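Local coordinates for protein beta-Lactamase/D-Alanine Carboxypeptidase (Pseudomonas syringae pv. tomato, PDB 5EVI) that probably hydrolyses beta-lactam antibiotics to substituted beta-amino acids, as a member of the class C (AmpC) beta-lactamase family, at residues Y263-G268 / D302-P307; R152-P157 / A294-Q299. All blocks are in the same frame, centred on the assembly; numbering follows the deposited sequence.

Interaction 1. Residues Y263-G268 / D302-P307; sequences YFKVGG and DAIEPP
Three backbone hydrogen bonds join strand 262-266 to strand 299-308 at D302-I304, which runs antiparallel to it. K265 and D302 form a hydrogen-bonded pair: K265 N gives its proton to D302 O at 3.0 Å, and D302 N returns one to K265 O, each donor lying in the plane of the carbonyl it meets. The third bond, from I304 N to Y263 O at 2.9 Å, is nearly straight at the hydrogen (171°), but the donor sits above the carbonyl plane. The same Y263 O takes a second proton from a water that also donates to I304 O, so this oxygen is gripped twice and the water bridges the two strands.

The apolar contacts fall into three places. F264 and A303, a non-hydrogen-bonded pair, share one face; with CG beside the backbone N (chi1 -57°), the phenyl ring sets F264 CD1 3.6 Å from A303 CA and F264 CE1 4.0 Å from A303 CB. T115, T117 and F111 also pack against the F264 side chain. I304 reaches across the strand: its CD1 lies 3.7 Å from F264 C, and the side chain crosses the bent chain of K265 obliquely, with I304 CD1 4.1 Å from K265 CG. Beyond the corner at E305-P306, which has a cis peptide, P307 comes back to the Y263 ring and brings P307 CG 4.1 Å from Y263 CE1.

Among the charged groups, the carboxylate of D302 turns to K300, with OD1 in a salt bridge to its NZ. On the side of strand 262-266 away from D302-I304, Y263 and F264 both face Q271, a classic beta bulge in the antiparallel sheet of this alpha/beta beta-lactamase fold.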
# COMPACT_ATOMS: atom_id res chain seq x y z
N TYR D 263 7.03 -13.40 4.52
CA TYR D 263 6.51 -14.32 5.55
C TYR D 263 5.86 -15.57 4.94
O TYR D 263 5.96 -16.64 5.53
CB TYR D 263 5.50 -13.60 6.42
CG TYR D 263 6.06 -12.57 7.36
CD1 TYR D 263 6.59 -12.94 8.60
CD2 TYR D 263 6.00 -11.21 7.05
CE1 TYR D 263 7.08 -11.98 9.48
CE2 TYR D 263 6.47 -10.24 7.92
CZ TYR D 263 7.02 -10.63 9.13
OH TYR D 263 7.48 -9.70 10.01
N PHE D 264 5.20 -15.43 3.79
CA PHE D 264 4.51 -16.58 3.16
C PHE D 264 4.71 -16.66 1.64
O PHE D 264 4.87 -15.63 0.97
CB PHE D 264 3.01 -16.50 3.48
CG PHE D 264 2.70 -16.47 4.94
CD1 PHE D 264 2.58 -17.66 5.66
CD2 PHE D 264 2.52 -15.27 5.60
CE1 PHE D 264 2.31 -17.65 7.02
CE2 PHE D 264 2.25 -15.25 6.96
CZ PHE D 264 2.13 -16.44 7.67
N LYS D 265 4.72 -17.88 1.11
CA LYS D 265 4.57 -18.11 -0.33
C LYS D 265 3.09 -18.34 -0.59
O LYS D 265 2.47 -19.18 0.09
CB LYS D 265 5.39 -19.34 -0.79
CG LYS D 265 6.88 -19.07 -1.02
CD LYS D 265 7.22 -18.93 -2.51
CE LYS D 265 8.37 -17.98 -2.77
NZ LYS D 265 9.58 -18.15 -1.93
N VAL D 266 2.52 -17.59 -1.54
CA VAL D 266 1.07 -17.66 -1.88
C VAL D 266 0.97 -17.74 -3.40
O VAL D 266 0.98 -16.71 -4.08
CB VAL D 266 0.28 -16.43 -1.35
CG1 VAL D 266 -1.22 -16.60 -1.58
CG2 VAL D 266 0.55 -16.21 0.13
N GLY D 267 0.90 -18.95 -3.94
CA GLY D 267 1.13 -19.18 -5.37
C GLY D 267 2.53 -18.69 -5.73
O GLY D 267 3.51 -19.01 -5.04
N GLY D 268 2.61 -17.86 -6.77
CA GLY D 268 3.89 -17.30 -7.22
C GLY D 268 4.35 -16.02 -6.50
O GLY D 268 5.42 -15.49 -6.81
N ASP D 302 2.00 -20.99 2.46
CA ASP D 302 3.05 -21.79 3.09
C ASP D 302 4.02 -20.87 3.83
O ASP D 302 4.60 -19.97 3.23
CB ASP D 302 3.81 -22.59 2.04
CG ASP D 302 2.91 -23.50 1.22
OD1 ASP D 302 1.99 -24.11 1.80
OD2 ASP D 302 3.13 -23.61 0.00
N ALA D 303 4.20 -21.11 5.13
CA ALA D 303 5.08 -20.27 5.95
C ALA D 303 6.54 -20.40 5.55
O ALA D 303 7.05 -21.50 5.39
CB ALA D 303 4.91 -20.60 7.43
N ILE D 304 7.21 -19.26 5.36
CA ILE D 304 8.64 -19.22 5.14
C ILE D 304 9.27 -19.05 6.53
O ILE D 304 9.12 -18.00 7.16
CB ILE D 304 9.06 -18.06 4.21
CG1 ILE D 304 8.25 -18.07 2.90
CG2 ILE D 304 10.55 -18.14 3.89
CD1 ILE D 304 8.33 -16.79 2.10
N GLU D 305 9.94 -20.10 7.01
CA GLU D 305 10.49 -20.14 8.36
C GLU D 305 11.97 -20.58 8.33
O GLU D 305 12.26 -21.69 7.90
CB GLU D 305 9.67 -21.08 9.24
CG GLU D 305 8.28 -20.56 9.54
CD GLU D 305 7.52 -21.45 10.50
OE1 GLU D 305 6.49 -22.03 10.09
OE2 GLU D 305 7.95 -21.57 11.67
N PRO D 306 12.90 -19.70 8.75
CA PRO D 306 12.69 -18.33 9.24
C PRO D 306 12.20 -17.38 8.13
O PRO D 306 12.40 -17.68 6.95
CB PRO D 306 14.07 -17.92 9.76
CG PRO D 306 15.03 -18.74 8.97
CD PRO D 306 14.33 -20.05 8.71
N PRO D 307 11.55 -16.25 8.50
CA PRO D 307 11.11 -15.28 7.49
C PRO D 307 12.27 -14.82 6.61
O PRO D 307 13.39 -14.63 7.11
CB PRO D 307 10.57 -14.11 8.32
CG PRO D 307 10.19 -14.71 9.63
CD PRO D 307 11.16 -15.83 9.86
O HOH W 1 6.58 -16.94 8.22

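Interaction 2. Residues R152-P157 / A294-Q299; sequences RTYANP and AMLNTQ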
# COMPACT_ATOMS: atom_id res chain seq x y z
N ARG D 152 -4.42 -17.47 3.06
CA ARG D 152 -4.27 -16.03 2.89
C ARG D 152 -5.56 -15.43 2.31
O ARG D 152 -5.98 -15.80 1.21
CB ARG D 152 -3.07 -15.73 1.99
CG ARG D 152 -2.61 -14.26 1.96
CD ARG D 152 -3.35 -13.48 0.89
NE ARG D 152 -2.66 -12.26 0.48
CZ ARG D 152 -3.09 -11.45 -0.50
NH1 ARG D 152 -4.20 -11.71 -1.18
NH2 ARG D 152 -2.38 -10.35 -0.79
N THR D 153 -6.14 -14.50 3.07
CA THR D 153 -7.39 -13.85 2.73
C THR D 153 -7.20 -12.34 2.92
O THR D 153 -7.19 -11.83 4.03
CB THR D 153 -8.53 -14.41 3.60
OG1 THR D 153 -8.51 -15.83 3.45
CG2 THR D 153 -9.90 -13.90 3.19
N TYR D 154 -6.99 -11.65 1.81
CA TYR D 154 -6.78 -10.19 1.83
C TYR D 154 -7.99 -9.53 2.50
O TYR D 154 -9.11 -9.80 2.11
CB TYR D 154 -6.65 -9.70 0.40
CG TYR D 154 -6.24 -8.26 0.25
CD1 TYR D 154 -4.89 -7.92 0.25
CD2 TYR D 154 -7.19 -7.25 0.07
CE1 TYR D 154 -4.49 -6.61 0.09
CE2 TYR D 154 -6.79 -5.93 -0.10
CZ TYR D 154 -5.44 -5.61 -0.08
OH TYR D 154 -5.02 -4.30 -0.25
N ALA D 155 -7.77 -8.71 3.52
CA ALA D 155 -8.89 -8.05 4.21
C ALA D 155 -8.57 -6.69 4.86
O ALA D 155 -7.47 -6.49 5.38
CB ALA D 155 -9.49 -9.00 5.24
N ASN D 156 -9.54 -5.77 4.87
CA ASN D 156 -9.39 -4.50 5.63
C ASN D 156 -9.47 -4.56 7.18
O ASN D 156 -8.65 -3.93 7.84
CB ASN D 156 -10.35 -3.44 5.07
CG ASN D 156 -10.01 -3.05 3.65
OD1 ASN D 156 -8.90 -3.29 3.20
ND2 ASN D 156 -10.96 -2.42 2.95
N PRO D 157 -10.43 -5.32 7.75
CA PRO D 157 -10.48 -5.40 9.23
C PRO D 157 -9.16 -5.77 9.90
O PRO D 157 -8.81 -5.20 10.93
CB PRO D 157 -11.52 -6.50 9.48
CG PRO D 157 -12.35 -6.54 8.24
CD PRO D 157 -11.39 -6.23 7.13
N ALA D 294 -8.95 -12.36 -8.64
CA ALA D 294 -8.99 -13.72 -8.11
C ALA D 294 -8.23 -13.84 -6.77
O ALA D 294 -8.65 -14.57 -5.86
CB ALA D 294 -8.45 -14.71 -9.13
N MSE D 295 -7.14 -13.09 -6.62
CA MSE D 295 -6.30 -13.17 -5.41
C MSE D 295 -6.96 -12.58 -4.18
O MSE D 295 -6.47 -12.79 -3.07
CB MSE D 295 -4.95 -12.50 -5.63
CG MSE D 295 -4.13 -13.16 -6.73
SE MSE D 295 -3.40 -14.91 -6.20
CE MSE D 295 -2.38 -14.39 -4.60
N LEU D 296 -8.04 -11.82 -4.34
CA LEU D 296 -8.87 -11.38 -3.20
C LEU D 296 -9.58 -12.54 -2.47
O LEU D 296 -9.99 -12.37 -1.33
CB LEU D 296 -9.91 -10.34 -3.63
CG LEU D 296 -9.37 -8.98 -4.12
CD1 LEU D 296 -10.49 -8.10 -4.69
CD2 LEU D 296 -8.64 -8.26 -3.00
N ASN D 297 -9.72 -13.70 -3.11
CA ASN D 297 -10.32 -14.87 -2.45
C ASN D 297 -9.27 -15.67 -1.69
O ASN D 297 -8.09 -15.52 -1.93
CB ASN D 297 -11.02 -15.77 -3.46
CG ASN D 297 -12.20 -15.09 -4.15
OD1 ASN D 297 -12.71 -15.61 -5.14
ND2 ASN D 297 -12.63 -13.93 -3.65
N THR D 298 -9.73 -16.55 -0.81
CA THR D 298 -8.84 -17.27 0.10
C THR D 298 -7.98 -18.28 -0.66
O THR D 298 -8.50 -19.12 -1.38
CB THR D 298 -9.64 -17.96 1.21
OG1 THR D 298 -10.33 -16.95 1.97
CG2 THR D 298 -8.75 -18.74 2.15
N GLN D 299 -6.66 -18.16 -0.50
CA GLN D 299 -5.68 -19.05 -1.14
C GLN D 299 -4.95 -19.83 -0.07
O GLN D 299 -4.89 -19.38 1.07
CB GLN D 299 -4.61 -18.25 -1.91
CG GLN D 299 -4.96 -17.89 -3.34
CD GLN D 299 -5.87 -16.69 -3.43
OE1 GLN D 299 -6.89 -16.72 -4.13
NE2 GLN D 299 -5.52 -15.62 -2.73
O HOH W 2 -6.23 -13.59 -0.56
O HOH W 3 -10.79 -10.90 0.49
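R152 starts from a two-way backbone pairing with Q299: R152 N donates to Q299 O at 2.8 Å, and Q299 N to R152 O. Its CB stands 4.2 Å from Q299 O. CG lies anti to the backbone N (chi1 -168°), and the chain then bends once, at chi2 (-89°), before running out to the guanidinium. Y154 CA sits over one face of that group, toward its rim. At the edge, NH1 donates to a water at 2.8 Å; M295 O is also close to NH1, but at a poor angle for a hydrogen bond. The water is placed to donate to M295 O and R152 O, though it has more acceptors in reach than protons, and it accepts from Y154 N, so it ties the arginine tip to both backbones. NH2 points elsewhere, to a salt bridge with E276 and a hydrogen bond to Q271, so the positive charge is probably well balanced.

Just past R152 comes Y154-A155-N156, which fits the Tyr-X-Asn motif of class C beta-lactamases: Y154 OH is hydrogen-bonded to S68, K71 and K318, consistent with the active-site Ser-X-X-Lys and Lys-Thr-Gly elements, and N156 OD1 bonds to K71. The side chains of Y154 and L296 lie side by side, pointing the same way, with L296 CD2 3.5 Å from Y154 CD2. On the backbone, a second water links Y154 O with L296 O, donating to both. The side-chain amide of Q299 folds back within its own segment, NE2 donating to M295 O at 3.0 Å. T153 OG1 and T298 OG1 meet at 2.6 Å in a hydrogen bond, and Y146 OH also bonds to T153 OG1.

Interactions 1 and 2 have centres 15 Å apart and share the strand 299-308. It lies between strand 262-266, its partner in interaction 1, and strand 151-152, an outermost strand of the sheet, which it meets in interaction 2. Along the chain the segments alternate, 152-157, 263-268, 294-299, 302-307, so the two contacts cross. V266 joins them directly: its CG1 packs 3.8 Å from Q299 CB, and it also touches R152 and M295. Interaction 1 lies toward the surface, while interaction 2 is partly buried, and there the chain runs on from edge strand 151-152 through Y154 toward the probable active site.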